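Uncharacterized protein (Thermus thermophilus HB8, PDB 6SCE) probably acts as a Type III CRISPR defence DNA nuclease that is switched on by cyclic oligoadenylate. Local coordinates at residues E290-L295 / G313-Y318; E562-R567 / G585-R590. One frame throughout, in Å; residues are numbered along the deposited sequence.

Interaction 1 (E290-L295 / G313-Y318); sequences EGPLLL and GPREVY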
loop_
_atom_site.group_PDB
_atom_site.type_symbol
_atom_site.label_atom_id
_atom_site.label_comp_id
_atom_site.label_asym_id
_atom_site.label_seq_id
_atom_site.Cartn_x
_atom_site.Cartn_y
_atom_site.Cartn_z
ATOM N N GLU A 290 -10.907 15.228 -25.882
ATOM C CA GLU A 290 -9.576 14.983 -26.412
ATOM C C GLU A 290 -9.074 13.638 -25.888
ATOM O O GLU A 290 -9.240 13.347 -24.716
ATOM C CB GLU A 290 -8.675 16.099 -25.900
ATOM C CG GLU A 290 -7.574 16.530 -26.837
ATOM C CD GLU A 290 -6.837 17.752 -26.332
ATOM O OE1 GLU A 290 -7.132 18.226 -25.210
ATOM O OE2 GLU A 290 -5.959 18.238 -27.066
ATOM N N GLY A 291 -8.499 12.819 -26.758
ATOM C CA GLY A 291 -7.902 11.556 -26.364
ATOM C C GLY A 291 -6.390 11.607 -26.405
ATOM O O GLY A 291 -5.826 12.568 -26.940
ATOM N N PRO A 292 -5.710 10.595 -25.857
ATOM C CA PRO A 292 -6.327 9.470 -25.132
ATOM C C PRO A 292 -6.884 9.855 -23.755
ATOM O O PRO A 292 -6.508 10.890 -23.176
ATOM C CB PRO A 292 -5.155 8.497 -24.931
ATOM C CG PRO A 292 -4.073 8.954 -25.836
ATOM C CD PRO A 292 -4.258 10.422 -26.006
ATOM N N LEU A 293 -7.769 9.011 -23.249
ATOM C CA LEU A 293 -8.343 9.126 -21.924
ATOM C C LEU A 293 -7.783 8.048 -21.021
ATOM O O LEU A 293 -7.544 6.923 -21.468
ATOM C CB LEU A 293 -9.832 8.844 -21.968
ATOM C CG LEU A 293 -10.822 9.952 -22.206
ATOM C CD1 LEU A 293 -10.494 10.684 -23.473
ATOM C CD2 LEU A 293 -12.206 9.344 -22.274
ATOM N N LEU A 294 -7.628 8.395 -19.755
ATOM C CA LEU A 294 -7.334 7.415 -18.698
ATOM C C LEU A 294 -8.413 7.532 -17.644
ATOM O O LEU A 294 -8.672 8.621 -17.127
ATOM C CB LEU A 294 -5.979 7.664 -18.074
ATOM C CG LEU A 294 -5.580 6.803 -16.865
ATOM C CD1 LEU A 294 -5.642 5.320 -17.223
ATOM C CD2 LEU A 294 -4.201 7.190 -16.372
ATOM N N LEU A 295 -9.038 6.408 -17.336
ATOM C CA LEU A 295 -9.991 6.296 -16.249
ATOM C C LEU A 295 -9.363 5.451 -15.143
ATOM O O LEU A 295 -8.823 4.390 -15.414
ATOM C CB LEU A 295 -11.260 5.612 -16.715
ATOM C CG LEU A 295 -11.820 5.983 -18.078
ATOM C CD1 LEU A 295 -13.092 5.187 -18.319
ATOM C CD2 LEU A 295 -12.051 7.455 -18.169
ATOM N N GLY A 313 -0.401 7.811 -21.746
ATOM C CA GLY A 313 -0.109 9.189 -22.174
ATOM C C GLY A 313 -1.380 9.990 -22.410
ATOM O O GLY A 313 -1.610 10.493 -23.498
ATOM N N PRO A 314 -2.249 10.076 -21.391
ATOM C CA PRO A 314 -3.535 10.689 -21.594
ATOM C C PRO A 314 -3.502 12.211 -21.732
ATOM O O PRO A 314 -2.618 12.865 -21.167
ATOM C CB PRO A 314 -4.277 10.331 -20.300
ATOM C CG PRO A 314 -3.200 10.307 -19.279
ATOM C CD PRO A 314 -2.045 9.682 -19.987
ATOM N N ARG A 315 -4.487 12.729 -22.463
ATOM C CA ARG A 315 -4.757 14.158 -22.506
ATOM C C ARG A 315 -5.840 14.533 -21.483
ATOM O O ARG A 315 -5.890 15.665 -21.034
ATOM C CB ARG A 315 -5.149 14.590 -23.926
ATOM C CG ARG A 315 -4.046 14.372 -24.961
ATOM C CD ARG A 315 -4.327 15.136 -26.255
ATOM N NE ARG A 315 -3.168 15.252 -27.141
ATOM C CZ ARG A 315 -2.838 14.365 -28.074
ATOM N NH1 ARG A 315 -3.569 13.276 -28.248
ATOM N NH2 ARG A 315 -1.770 14.571 -28.839
ATOM N N GLU A 316 -6.705 13.579 -21.124
ATOM C CA GLU A 316 -7.709 13.769 -20.078
ATOM C C GLU A 316 -7.723 12.535 -19.163
ATOM O O GLU A 316 -7.606 11.400 -19.634
ATOM C CB GLU A 316 -9.119 13.968 -20.651
ATOM C CG GLU A 316 -9.239 15.114 -21.645
ATOM C CD GLU A 316 -10.655 15.610 -21.850
ATOM O OE1 GLU A 316 -11.448 15.684 -20.887
ATOM O OE2 GLU A 316 -10.974 15.962 -22.995
ATOM N N VAL A 317 -7.852 12.784 -17.873
ATOM C CA VAL A 317 -7.897 11.732 -16.892
ATOM C C VAL A 317 -9.134 11.927 -16.043
ATOM O O VAL A 317 -9.490 13.048 -15.683
ATOM C CB VAL A 317 -6.598 11.650 -16.065
ATOM C CG1 VAL A 317 -6.341 12.924 -15.285
ATOM C CG2 VAL A 317 -6.653 10.460 -15.118
ATOM N N TYR A 318 -9.807 10.831 -15.755
ATOM C CA TYR A 318 -10.978 10.846 -14.902
ATOM C C TYR A 318 -10.649 10.028 -13.681
ATOM O O TYR A 318 -10.287 8.872 -13.837
ATOM C CB TYR A 318 -12.157 10.211 -15.611
ATOM C CG TYR A 318 -12.694 11.034 -16.774
ATOM C CD1 TYR A 318 -12.059 11.023 -18.001
ATOM C CD2 TYR A 318 -13.860 11.794 -16.638
ATOM C CE1 TYR A 318 -12.554 11.766 -19.072
ATOM C CE2 TYR A 318 -14.351 12.546 -17.691
ATOM C CZ TYR A 318 -13.701 12.534 -18.907
ATOM O OH TYR A 318 -14.195 13.267 -19.981
HETATM O O HOH W 1 -5.463 18.227 -22.435
#
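The Arg315 guanidinium and the Tyr318 ring each receive part of segment 290-295 at an edge. As modelled, Arg315 NH1 donates a nearly straight, in-plane bond (2.7 Å, 167°) to a lone pair of Gly291 O, the carbonyl of the cis Gly291-Pro292 peptide. Glu290 OE2, well out of the guanidinium plane, stays 4.1 Å from Arg315 NE, a charge attraction with no N-H aimed at it; Glu290 CG packs on Arg315 CD, and a water donates to Glu290 OE1 and Arg315 O. At the Tyr318 ring edge, Leu293 CG reaches CE1 at 4.0 Å. Leu295, pointing the same way as Tyr318, brings CD2 to 3.6 Å from Tyr318 CD1. The ring's OH bonds Pro286 O. From the same side of the sheet, Glu316 gives OE1 to His344 NE2, while OE2 accepts from Gln289 N and, weakly, from Glu290 N. A leucine here would lack the carboxylate for these bonds, and the loop before strand 293-297 would probably be held less firmly. Between the main chains, Arg315 N donates to Pro292 O, Leu294 N to Glu316 O (3.0 Å) and Tyr318 N to Leu294 O (2.8 Å). These are neighbouring parallel strands of a beta-alpha-beta unit, consistent with a Rossmann-like CARF domain.

Interaction 2 (E562-R567 / G585-R590); sequences EGLRER and GLMVAR
Leu564 and Met587 reach toward each other between helix 562-567 and strand 585-589, and each touches the other's base rather than its tip. With CG anti to its carbonyl carbon and the branch extended, Leu564 lays its two methyls over the strand: CD1 comes to Ala589 CB at 3.6 Å, CD2 to Met587 CB at 4.1 Å. The branch thus bridges alternate residues on the helix-facing side of the strand, passing over the backbone of Val588, whose own side chain points away. Met587, modelled as selenomethionine, bends at both chi2 (-74°) and chi3 (-77°), which turns its methyl CE back to the helix, 3.4 Å from Leu564 O. Helix 561-579 here covers one face of a sheet, its segment 562-567 running at 153° to strand segment 585-589, as the connection of a beta-alpha-beta unit from strand 551-558; that strand carries Glu556 and Lys558, spaced as in the (D/E)-x-K signature of restriction-endonuclease-like nucleases. Both Leu564 and Met587 also rest on Glu556. One turn on, Arg567 offers CB to Met587 CE at 4.3 Å, while its chain is folded back by successive turned torsions and NH2 makes a salt bridge with Glu556.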
loop_
_atom_site.group_PDB
_atom_site.type_symbol
_atom_site.label_atom_id
_atom_site.label_comp_id
_atom_site.label_asym_id
_atom_site.label_seq_id
_atom_site.Cartn_x
_atom_site.Cartn_y
_atom_site.Cartn_z
ATOM N N GLU A 562 25.833 -0.388 12.248
ATOM C CA GLU A 562 25.195 0.135 13.448
ATOM C C GLU A 562 24.158 1.233 13.124
ATOM O O GLU A 562 23.081 1.280 13.723
ATOM C CB GLU A 562 26.275 0.681 14.392
ATOM C CG GLU A 562 25.892 0.710 15.864
ATOM C CD GLU A 562 27.039 1.178 16.755
ATOM O OE1 GLU A 562 27.736 2.145 16.378
ATOM O OE2 GLU A 562 27.246 0.584 17.835
ATOM N N GLY A 563 24.496 2.122 12.198
ATOM C CA GLY A 563 23.569 3.171 11.774
ATOM C C GLY A 563 22.368 2.570 11.056
ATOM O O GLY A 563 21.234 3.044 11.215
ATOM N N LEU A 564 22.628 1.517 10.287
ATOM C CA LEU A 564 21.600 0.816 9.524
ATOM C C LEU A 564 20.659 0.032 10.437
ATOM O O LEU A 564 19.443 0.054 10.232
ATOM C CB LEU A 564 22.240 -0.126 8.503
ATOM C CG LEU A 564 23.203 0.517 7.507
ATOM C CD1 LEU A 564 23.794 -0.545 6.592
ATOM C CD2 LEU A 564 22.527 1.621 6.709
ATOM N N ARG A 565 21.204 -0.651 11.447
ATOM C CA ARG A 565 20.360 -1.356 12.430
ATOM C C ARG A 565 19.386 -0.408 13.122
ATOM O O ARG A 565 18.218 -0.748 13.306
ATOM C CB ARG A 565 21.207 -2.078 13.484
ATOM C CG ARG A 565 21.923 -3.314 12.963
ATOM C CD ARG A 565 22.797 -3.957 14.033
ATOM N NE ARG A 565 23.959 -4.640 13.453
ATOM C CZ ARG A 565 23.935 -5.827 12.844
ATOM N NH1 ARG A 565 22.803 -6.503 12.701
ATOM N NH2 ARG A 565 25.062 -6.340 12.357
ATOM N N GLU A 566 19.878 0.771 13.506
ATOM C CA GLU A 566 19.067 1.763 14.215
ATOM C C GLU A 566 17.990 2.359 13.305
ATOM O O GLU A 566 16.906 2.748 13.772
ATOM C CB GLU A 566 19.948 2.900 14.751
ATOM C CG GLU A 566 19.226 3.875 15.674
ATOM N N ARG A 567 18.296 2.444 12.015
ATOM C CA ARG A 567 17.389 3.058 11.062
ATOM C C ARG A 567 16.337 2.090 10.504
ATOM O O ARG A 567 15.262 2.524 10.085
ATOM C CB ARG A 567 18.194 3.704 9.938
ATOM C CG ARG A 567 18.747 5.068 10.312
ATOM C CD ARG A 567 17.687 6.153 10.175
ATOM N NE ARG A 567 17.257 6.287 8.784
ATOM C CZ ARG A 567 16.190 6.962 8.366
ATOM N NH1 ARG A 567 15.398 7.586 9.226
ATOM N NH2 ARG A 567 15.913 7.004 7.070
ATOM N N GLY A 585 13.980 -0.760 0.500
ATOM C CA GLY A 585 14.977 0.153 1.045
ATOM C C GLY A 585 16.346 -0.486 0.840
ATOM O O GLY A 585 16.529 -1.654 1.150
ATOM N N LEU A 586 17.280 0.273 0.287
ATOM C CA LEU A 586 18.646 -0.209 0.114
ATOM C C LEU A 586 19.479 0.365 1.259
ATOM O O LEU A 586 19.566 1.574 1.419
ATOM C CB LEU A 586 19.194 0.225 -1.230
ATOM C CG LEU A 586 20.587 -0.321 -1.571
ATOM C CD1 LEU A 586 20.538 -1.825 -1.730
ATOM C CD2 LEU A 586 21.104 0.365 -2.829
HETATM N N MSE A 587 20.062 -0.519 2.056
HETATM C CA MSE A 587 20.792 -0.119 3.253
HETATM C C MSE A 587 22.240 -0.420 2.968
HETATM O O MSE A 587 22.601 -1.583 2.796
HETATM C CB MSE A 587 20.296 -0.926 4.455
HETATM C CG MSE A 587 18.777 -1.060 4.519
HETATM SE SE MSE A 587 18.030 0.661 5.096
HETATM C CE MSE A 587 18.434 0.545 7.011
ATOM N N VAL A 588 23.069 0.620 2.874
ATOM C CA VAL A 588 24.487 0.459 2.488
ATOM C C VAL A 588 25.415 0.979 3.582
ATOM O O VAL A 588 25.327 2.156 3.999
ATOM C CB VAL A 588 24.847 1.219 1.186
ATOM C CG1 VAL A 588 26.299 0.925 0.760
ATOM C CG2 VAL A 588 23.889 0.852 0.064
ATOM N N ALA A 589 26.309 0.106 4.035
ATOM C CA ALA A 589 27.339 0.471 5.011
ATOM C C ALA A 589 28.714 0.527 4.350
ATOM O O ALA A 589 29.039 -0.301 3.507
ATOM C CB ALA A 589 27.364 -0.529 6.155
ATOM N N ARG A 590 29.522 1.508 4.734
ATOM C CA ARG A 590 30.938 1.509 4.355
ATOM C C ARG A 590 31.585 0.215 4.844
ATOM O O ARG A 590 32.208 -0.510 4.059
ATOM C CB ARG A 590 31.656 2.717 4.957
ATOM C CG ARG A 590 33.056 2.924 4.413
ATOM C CD ARG A 590 33.885 3.829 5.313
ATOM N NE ARG A 590 35.306 3.520 5.172
ATOM C CZ ARG A 590 35.974 2.609 5.880
ATOM N NH1 ARG A 590 37.269 2.430 5.643
ATOM N NH2 ARG A 590 35.374 1.883 6.818
#

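Overall arrangement
The two contacts occupy separate parts of the chain: their centres lie 42 Å apart, the nearest atoms about 26 Å, and interaction 1 closes along the sequence before interaction 2 opens. Each ties together elements of a beta-alpha-beta unit, but by different means. Interaction 1 joins the two strands directly through backbone hydrogen bonds, whereas interaction 2 packs the connecting helix on its strand through apolar side chains. The sheet holding 290-295 and 313-318 is consistent with a CARF domain; the sheet of 585-590, with helix segment 562-567 packed on it, is consistent with a nuclease domain. Measured to the nearest atom, both stand about 13 Å from the bound nucleic acid, so neither contact touches it.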